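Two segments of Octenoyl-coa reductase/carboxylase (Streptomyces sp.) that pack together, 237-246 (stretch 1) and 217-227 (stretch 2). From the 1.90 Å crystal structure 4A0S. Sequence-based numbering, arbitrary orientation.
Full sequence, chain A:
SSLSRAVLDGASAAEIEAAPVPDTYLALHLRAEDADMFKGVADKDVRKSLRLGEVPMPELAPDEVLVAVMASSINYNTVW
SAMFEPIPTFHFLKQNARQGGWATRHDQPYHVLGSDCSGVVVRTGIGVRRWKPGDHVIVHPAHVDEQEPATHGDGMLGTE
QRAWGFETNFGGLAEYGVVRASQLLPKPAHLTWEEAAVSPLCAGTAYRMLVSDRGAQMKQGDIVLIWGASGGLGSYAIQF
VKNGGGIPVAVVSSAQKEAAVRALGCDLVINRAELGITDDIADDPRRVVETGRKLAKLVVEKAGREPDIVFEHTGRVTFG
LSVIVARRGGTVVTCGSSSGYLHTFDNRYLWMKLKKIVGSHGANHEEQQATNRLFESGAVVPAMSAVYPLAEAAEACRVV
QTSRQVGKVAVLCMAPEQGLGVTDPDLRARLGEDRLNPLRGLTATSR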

# COMPACT_ATOMS: atom_id res chain seq x y z
N ALA A 237 -5.28 -21.94 -2.83
CA ALA A 237 -5.95 -20.79 -2.25
C ALA A 237 -6.43 -21.16 -0.86
O ALA A 237 -6.19 -20.44 0.11
CB ALA A 237 -7.11 -20.35 -3.13
N ILE A 238 -7.08 -22.32 -0.75
CA ILE A 238 -7.54 -22.81 0.55
C ILE A 238 -6.41 -22.83 1.58
O ILE A 238 -6.58 -22.40 2.72
CB ILE A 238 -8.15 -24.23 0.45
CG1 ILE A 238 -9.52 -24.15 -0.21
CG2 ILE A 238 -8.22 -24.90 1.83
CD1 ILE A 238 -9.96 -25.46 -0.84
N GLN A 239 -5.26 -23.33 1.16
CA GLN A 239 -4.15 -23.48 2.08
C GLN A 239 -3.56 -22.15 2.49
O GLN A 239 -3.24 -21.96 3.66
CB GLN A 239 -3.10 -24.36 1.45
CG GLN A 239 -3.59 -25.76 1.23
CD GLN A 239 -2.45 -26.65 0.91
OE1 GLN A 239 -1.60 -26.90 1.77
NE2 GLN A 239 -2.35 -27.05 -0.34
N PHE A 240 -3.43 -21.24 1.54
CA PHE A 240 -2.93 -19.92 1.86
C PHE A 240 -3.91 -19.19 2.77
O PHE A 240 -3.48 -18.50 3.70
CB PHE A 240 -2.69 -19.11 0.60
CG PHE A 240 -1.59 -19.64 -0.23
CD1 PHE A 240 -0.38 -20.04 0.35
CD2 PHE A 240 -1.75 -19.78 -1.60
CE1 PHE A 240 0.66 -20.55 -0.45
CE2 PHE A 240 -0.72 -20.29 -2.39
CZ PHE A 240 0.48 -20.67 -1.81
N VAL A 241 -5.20 -19.36 2.53
CA VAL A 241 -6.20 -18.72 3.38
C VAL A 241 -6.07 -19.27 4.79
O VAL A 241 -5.90 -18.53 5.77
CB VAL A 241 -7.61 -18.89 2.82
CG1 VAL A 241 -8.64 -18.30 3.80
CG2 VAL A 241 -7.73 -18.19 1.45
N LYS A 242 -6.09 -20.58 4.90
CA LYS A 242 -6.00 -21.22 6.20
C LYS A 242 -4.69 -20.86 6.87
O LYS A 242 -4.69 -20.39 8.00
CB LYS A 242 -6.13 -22.73 6.05
CG LYS A 242 -7.56 -23.16 5.76
CD LYS A 242 -7.67 -24.68 5.66
CE LYS A 242 -7.31 -25.33 7.02
NZ LYS A 242 -8.28 -24.96 8.12
N ASN A 243 -3.58 -21.05 6.15
CA ASN A 243 -2.27 -20.78 6.72
C ASN A 243 -2.12 -19.33 7.13
O ASN A 243 -1.37 -19.02 8.07
CB ASN A 243 -1.15 -21.19 5.78
CG ASN A 243 0.22 -21.15 6.46
OD1 ASN A 243 0.45 -21.84 7.46
ND2 ASN A 243 1.13 -20.35 5.91
N GLY A 244 -2.83 -18.45 6.43
CA GLY A 244 -2.81 -17.02 6.72
C GLY A 244 -3.68 -16.63 7.90
O GLY A 244 -3.70 -15.47 8.28
N GLY A 245 -4.40 -17.60 8.48
CA GLY A 245 -5.31 -17.32 9.58
C GLY A 245 -6.62 -16.77 9.07
O GLY A 245 -7.40 -16.18 9.80
N GLY A 246 -6.83 -16.97 7.77
CA GLY A 246 -8.07 -16.57 7.13
C GLY A 246 -9.09 -17.68 7.21
O GLY A 246 -8.83 -18.77 7.73
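Stretch 2, residues 217-227: QMKQGDIVLIW

Stretch 2 runs back along stretch 1 in nearly the opposite direction. Its strand, Ile-223 to Ile-226, makes an angle of 173° with the helix segment 237-243, and the two axes approach to 9.5 Å. The register therefore counts down on one side as it counts up on the other: Ala-237 lies nearest Ile-226 (CA to CA 7.2 Å), Val-241 nearest Val-224 (CA to CA 6.9 Å), and Gly-245 nearest Gln-220 (CA to CA 4.1 Å). The spacing follows from the two backbones, four residues of helix matching two residues of strand. The contact also tightens toward the turn, where side chains no longer hold the backbones apart.

The apolar layer obeys that periodicity. In the extended strand, Val-224 and Ile-226 point toward the helix while Ile-223 and Leu-225 point away. On the helix, Ala-237 and Val-241, one turn apart, point toward the strand. Ile-226 fills the space beside the small Ala-237, with its CG2 4.0 Å from Ala-237 CB; its CD1 reaches 3.7 Å from Ile-238 CG1 and 4.0 Å from Val-241 CG2. Val-241, with chi1 in t, also sets CG2 3.6 Å from Val-224 CB, while its CG1 lies 4.0 Å from Met-218 CE. One helix valine thus touches three residues of stretch 2.

Met-218 extends this layer past the beginning of the strand and against the last turn of the helix. Its SD sits 3.4 Å from Phe-240 O and 4.2 Å from Gly-244 CA, and its CE sits 3.8 Å from Gly-246 CA. The glycines make room for it: an ideal CB on Gly-244 would fall 2.8 Å from Met-218 SD, and one on Gly-246 would fall 2.4 Å from Met-218 CE.

Backbone polarity takes over where the helix stops. Gly-245 adopts positive phi (80°) in a Schellman motif, with Gly-246 N bonded to Val-241 O at 2.7 Å and Gly-245 N to Lys-242 O at 2.8 Å. The single hydrogen bond between the stretches follows, from Gly-221 N to Gly-245 O, 2.7 Å with an N-H...O angle of 162°. Gly-245 suits both the positive phi and the close approach, since an ideal CB would lie 2.8 Å from Gln-220 CB. Close backbone packing continues beside the bond, with Gly-244 O 3.1 Å from Gln-220 CA and Gly-246 CA 3.1 Å from Asp-222 O.

Stretch 2 presents that donor from a type II turn, Lys-219 to Asp-222, closed by Asp-222 N to Lys-219 O at 3.0 Å. Gly-221 has phi 94°, a conformation that calls for glycine. Asp-222 reinforces the turn through both carboxylate oxygens: OD2 accepts from Lys-219 N at 2.9 Å, and OD1 forms a salt bridge with Lys-219 NZ at 2.8 Å. The rule to read here is division by region: apolar side chains, Ala-237 among them, space helix from strand, and glycines let the two turns meet.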

# COMPACT_ATOMS: atom_id res chain seq x y z
N GLN A 217 -4.03 -9.55 -0.94
CA GLN A 217 -3.23 -9.43 0.29
C GLN A 217 -4.08 -9.69 1.52
O GLN A 217 -4.37 -8.78 2.31
CB GLN A 217 -2.52 -8.07 0.41
CG GLN A 217 -1.41 -8.12 1.47
CD GLN A 217 -0.56 -6.88 1.54
OE1 GLN A 217 -0.75 -5.94 0.79
NE2 GLN A 217 0.39 -6.88 2.46
N MET A 218 -4.46 -10.94 1.70
CA MET A 218 -5.26 -11.34 2.83
C MET A 218 -4.55 -11.07 4.14
O MET A 218 -3.32 -11.02 4.20
CB MET A 218 -5.52 -12.83 2.75
CG MET A 218 -4.29 -13.63 3.06
SD MET A 218 -4.75 -15.33 3.34
CE MET A 218 -6.32 -15.11 4.12
N LYS A 219 -5.33 -10.90 5.20
CA LYS A 219 -4.77 -10.87 6.53
C LYS A 219 -5.50 -11.92 7.35
O LYS A 219 -6.59 -12.35 6.99
CB LYS A 219 -4.96 -9.48 7.15
CG LYS A 219 -6.40 -9.11 7.38
CD LYS A 219 -6.52 -7.74 8.06
CE LYS A 219 -7.99 -7.34 8.18
NZ LYS A 219 -8.68 -7.31 6.84
N GLN A 220 -4.92 -12.33 8.46
CA GLN A 220 -5.63 -13.28 9.30
C GLN A 220 -7.00 -12.70 9.64
O GLN A 220 -7.15 -11.48 9.80
CB GLN A 220 -4.82 -13.56 10.55
CG GLN A 220 -4.65 -12.33 11.46
CD GLN A 220 -3.58 -12.58 12.49
OE1 GLN A 220 -3.88 -12.95 13.62
NE2 GLN A 220 -2.33 -12.42 12.08
N GLY A 221 -8.00 -13.56 9.71
CA GLY A 221 -9.35 -13.12 10.01
C GLY A 221 -10.18 -12.85 8.77
O GLY A 221 -11.41 -12.81 8.85
N ASP A 222 -9.52 -12.67 7.64
CA ASP A 222 -10.21 -12.44 6.39
C ASP A 222 -10.98 -13.69 6.01
O ASP A 222 -10.48 -14.79 6.17
CB ASP A 222 -9.22 -12.12 5.27
CG ASP A 222 -8.88 -10.65 5.21
OD1 ASP A 222 -9.52 -9.85 5.96
OD2 ASP A 222 -8.01 -10.30 4.40
N ILE A 223 -12.19 -13.48 5.52
CA ILE A 223 -13.00 -14.55 4.98
C ILE A 223 -12.81 -14.51 3.48
O ILE A 223 -12.95 -13.47 2.87
CB ILE A 223 -14.47 -14.36 5.36
CG1 ILE A 223 -14.62 -14.54 6.87
CG2 ILE A 223 -15.34 -15.36 4.60
CD1 ILE A 223 -15.77 -13.81 7.46
N VAL A 224 -12.44 -15.64 2.90
CA VAL A 224 -12.11 -15.66 1.49
C VAL A 224 -12.99 -16.68 0.83
O VAL A 224 -12.91 -17.87 1.12
CB VAL A 224 -10.64 -16.02 1.24
CG1 VAL A 224 -10.34 -15.98 -0.24
CG2 VAL A 224 -9.70 -15.06 2.00
N LEU A 225 -13.83 -16.20 -0.08
CA LEU A 225 -14.69 -17.07 -0.83
C LEU A 225 -13.89 -17.58 -2.00
O LEU A 225 -13.34 -16.80 -2.77
CB LEU A 225 -15.90 -16.32 -1.33
CG LEU A 225 -16.94 -17.17 -2.05
CD1 LEU A 225 -17.65 -18.09 -1.07
CD2 LEU A 225 -17.93 -16.26 -2.74
N ILE A 226 -13.80 -18.89 -2.12
CA ILE A 226 -12.95 -19.46 -3.13
C ILE A 226 -13.83 -20.22 -4.10
O ILE A 226 -14.40 -21.25 -3.76
CB ILE A 226 -11.91 -20.41 -2.52
CG1 ILE A 226 -11.07 -19.65 -1.47
CG2 ILE A 226 -11.02 -21.01 -3.62
CD1 ILE A 226 -10.34 -20.51 -0.52
N TRP A 227 -13.95 -19.68 -5.31
CA TRP A 227 -14.61 -20.38 -6.39
C TRP A 227 -13.79 -21.55 -6.90
O TRP A 227 -12.56 -21.58 -6.73
CB TRP A 227 -14.86 -19.43 -7.54
CG TRP A 227 -15.87 -18.42 -7.23
CD1 TRP A 227 -15.65 -17.09 -6.96
CD2 TRP A 227 -17.27 -18.62 -7.14
NE1 TRP A 227 -16.83 -16.46 -6.71
CE2 TRP A 227 -17.85 -17.37 -6.83
CE3 TRP A 227 -18.11 -19.73 -7.32
CZ2 TRP A 227 -19.23 -17.19 -6.68
CZ3 TRP A 227 -19.48 -19.56 -7.17
CH2 TRP A 227 -20.03 -18.30 -6.85